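Local coordinates for protein probable transcriptional regulator (Pseudomonas aeruginosa, PDB 2FBI) that probably binds DNA as a dimeric MarR-family regulator and controls transcription of target genes, at residues Phe24-Leu29 with Leu34-Trp39. Numbering follows the deposited sequence.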
loop_
_atom_site.group_PDB
_atom_site.type_symbol
_atom_site.label_atom_id
_atom_site.label_comp_id
_atom_site.label_asym_id
_atom_site.label_seq_id
_atom_site.Cartn_x
_atom_site.Cartn_y
_atom_site.Cartn_z
ATOM N N PHE A 24 0.302 -11.579 -9.164
ATOM C CA PHE A 24 0.951 -12.905 -9.096
ATOM C C PHE A 24 0.590 -13.737 -7.879
ATOM O O PHE A 24 0.721 -14.950 -7.926
ATOM C CB PHE A 24 2.440 -12.755 -9.256
ATOM C CG PHE A 24 2.831 -12.303 -10.621
ATOM C CD1 PHE A 24 3.175 -13.244 -11.614
ATOM C CD2 PHE A 24 2.850 -10.963 -10.944
ATOM C CE1 PHE A 24 3.543 -12.828 -12.887
ATOM C CE2 PHE A 24 3.213 -10.544 -12.211
ATOM C CZ PHE A 24 3.556 -11.493 -13.186
ATOM N N PHE A 25 0.128 -13.116 -6.786
ATOM C CA PHE A 25 -0.224 -13.879 -5.605
ATOM C C PHE A 25 -1.706 -13.936 -5.318
ATOM O O PHE A 25 -2.124 -14.778 -4.542
ATOM C CB PHE A 25 0.542 -13.413 -4.311
ATOM C CG PHE A 25 2.053 -13.218 -4.529
ATOM C CD1 PHE A 25 2.936 -14.316 -4.442
ATOM C CD2 PHE A 25 2.557 -11.972 -4.842
ATOM C CE1 PHE A 25 4.279 -14.173 -4.732
ATOM C CE2 PHE A 25 3.923 -11.816 -5.101
ATOM C CZ PHE A 25 4.772 -12.931 -5.032
ATOM N N ARG A 26 -2.517 -13.020 -5.837
ATOM C CA ARG A 26 -3.911 -13.023 -5.291
ATOM C C ARG A 26 -4.645 -14.330 -5.625
ATOM O O ARG A 26 -5.377 -14.863 -4.774
ATOM C CB ARG A 26 -4.719 -11.786 -5.693
ATOM C CG ARG A 26 -4.395 -10.546 -4.828
ATOM C CD ARG A 26 -5.454 -9.463 -4.945
ATOM N NE ARG A 26 -5.008 -8.266 -4.241
ATOM C CZ ARG A 26 -4.506 -7.180 -4.831
ATOM N NH1 ARG A 26 -4.111 -6.148 -4.090
ATOM N NH2 ARG A 26 -4.396 -7.114 -6.147
ATOM N N PRO A 27 -4.407 -14.885 -6.828
ATOM C CA PRO A 27 -5.074 -16.179 -7.126
ATOM C C PRO A 27 -4.754 -17.277 -6.169
ATOM O O PRO A 27 -5.683 -17.905 -5.664
ATOM C CB PRO A 27 -4.637 -16.474 -8.553
ATOM C CG PRO A 27 -4.403 -15.155 -9.123
ATOM C CD PRO A 27 -3.674 -14.413 -8.009
ATOM N N SER A 28 -3.496 -17.485 -5.800
ATOM C CA SER A 28 -3.228 -18.529 -4.790
ATOM C C SER A 28 -3.832 -18.252 -3.404
ATOM O O SER A 28 -4.203 -19.181 -2.672
ATOM C CB SER A 28 -1.734 -18.806 -4.625
ATOM O OG SER A 28 -1.044 -18.413 -5.806
ATOM N N LEU A 29 -3.835 -16.984 -3.023
ATOM C CA LEU A 29 -4.572 -16.563 -1.849
ATOM C C LEU A 29 -6.075 -16.663 -2.162
ATOM O O LEU A 29 -6.770 -17.175 -1.364
ATOM C CB LEU A 29 -4.198 -15.120 -1.424
ATOM C CG LEU A 29 -2.719 -14.737 -1.184
ATOM C CD1 LEU A 29 -2.582 -13.254 -1.121
ATOM C CD2 LEU A 29 -2.175 -15.416 0.082
ATOM N N LEU A 34 -7.610 -16.974 1.515
ATOM C CA LEU A 34 -7.167 -15.863 2.343
ATOM C C LEU A 34 -7.037 -14.511 1.706
ATOM O O LEU A 34 -6.775 -14.370 0.489
ATOM C CB LEU A 34 -6.011 -16.169 3.298
ATOM C CG LEU A 34 -4.827 -17.078 3.447
ATOM C CD1 LEU A 34 -4.995 -17.712 4.847
ATOM C CD2 LEU A 34 -4.711 -18.132 2.400
ATOM N N THR A 35 -7.248 -13.508 2.571
ATOM C CA THR A 35 -7.063 -12.142 2.205
ATOM C C THR A 35 -5.590 -11.859 2.337
ATOM O O THR A 35 -4.909 -12.481 3.114
ATOM C CB THR A 35 -7.900 -11.169 3.120
ATOM O OG1 THR A 35 -7.410 -11.203 4.483
ATOM C CG2 THR A 35 -9.375 -11.592 3.151
ATOM N N GLU A 36 -5.108 -10.908 1.565
ATOM C CA GLU A 36 -3.766 -10.446 1.676
ATOM C C GLU A 36 -3.372 -9.883 3.092
ATOM O O GLU A 36 -2.194 -9.996 3.497
ATOM C CB GLU A 36 -3.476 -9.490 0.538
ATOM C CG GLU A 36 -4.340 -8.259 0.529
ATOM C CD GLU A 36 -4.638 -7.826 -0.901
ATOM O OE1 GLU A 36 -5.273 -8.636 -1.634
ATOM O OE2 GLU A 36 -4.204 -6.719 -1.312
ATOM N N GLN A 37 -4.362 -9.366 3.815
ATOM C CA GLN A 37 -4.158 -8.714 5.085
ATOM C C GLN A 37 -3.930 -9.807 6.127
ATOM O O GLN A 37 -3.057 -9.680 7.002
ATOM C CB GLN A 37 -5.388 -7.856 5.415
ATOM C CG GLN A 37 -5.658 -6.659 4.406
ATOM C CD GLN A 37 -6.433 -6.980 3.082
ATOM O OE1 GLN A 37 -7.175 -7.968 2.934
ATOM N NE2 GLN A 37 -6.270 -6.087 2.129
ATOM N N GLN A 38 -4.715 -10.879 6.032
ATOM C CA GLN A 38 -4.445 -12.105 6.754
ATOM C C GLN A 38 -3.052 -12.674 6.474
ATOM O O GLN A 38 -2.381 -13.060 7.390
ATOM C CB GLN A 38 -5.483 -13.185 6.386
ATOM C CG GLN A 38 -6.848 -12.963 7.059
ATOM C CD GLN A 38 -7.906 -13.866 6.450
ATOM O OE1 GLN A 38 -7.734 -14.357 5.336
ATOM N NE2 GLN A 38 -8.972 -14.127 7.189
ATOM N N TRP A 39 -2.683 -12.763 5.193
ATOM C CA TRP A 39 -1.443 -13.368 4.743
ATOM C C TRP A 39 -0.226 -12.513 5.267
ATOM O O TRP A 39 0.783 -13.081 5.671
ATOM C CB TRP A 39 -1.406 -13.478 3.213
ATOM C CG TRP A 39 -0.112 -14.177 2.714
ATOM C CD1 TRP A 39 0.878 -13.648 1.917
ATOM C CD2 TRP A 39 0.341 -15.497 3.094
ATOM N NE1 TRP A 39 1.899 -14.588 1.753
ATOM C CE2 TRP A 39 1.591 -15.717 2.466
ATOM C CE3 TRP A 39 -0.205 -16.512 3.903
ATOM C CZ2 TRP A 39 2.299 -16.935 2.590
ATOM C CZ3 TRP A 39 0.506 -17.710 4.063
ATOM C CH2 TRP A 39 1.761 -17.902 3.418
#
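Arg26 and Glu36 tie helix 26-32 to the start of helix 36-48, where, as in MarR relatives, the helices of the dimer region probably meet the winged helix-turn-helix domain. The guanidinium grips the carboxylate side-on. Arg26 NE reaches Glu36 OE1 at 2.6 Å, and Arg26 NH1 reaches Glu36 OE2 at 2.8 Å. Both bonds are nearly straight and use the syn sides of the oxygens. The two planes lie 21° apart, so the groups are almost coplanar. Arg26 is extended from CG to NE, while Glu36 bends at chi2 (-145°) to meet it. Arg18 also pairs with Glu36 OE2, and Glu19 with Arg26 NH2, so the bridge belongs to a charge network with helix 10-22. Beside the salt bridge, Leu29 points toward helix 36-48. Leu29 CD2 lies over one face of the five-membered ring of Trp39, offset toward the rim, 3.6 Å from Trp39 CG, in a CH-pi contact. Leu29 CD1 packs against Glu36 CA. Across the turn between the helices, Leu34 N donates to Leu29 O at 3.0 Å. Thr35 OG1 accepts from Gln38 N, and Gln38 OE1 from Thr35 N. This capping box starts helix 36-48, probably the first helix of the winged helix-turn-helix domain, as in other MarR-family regulators.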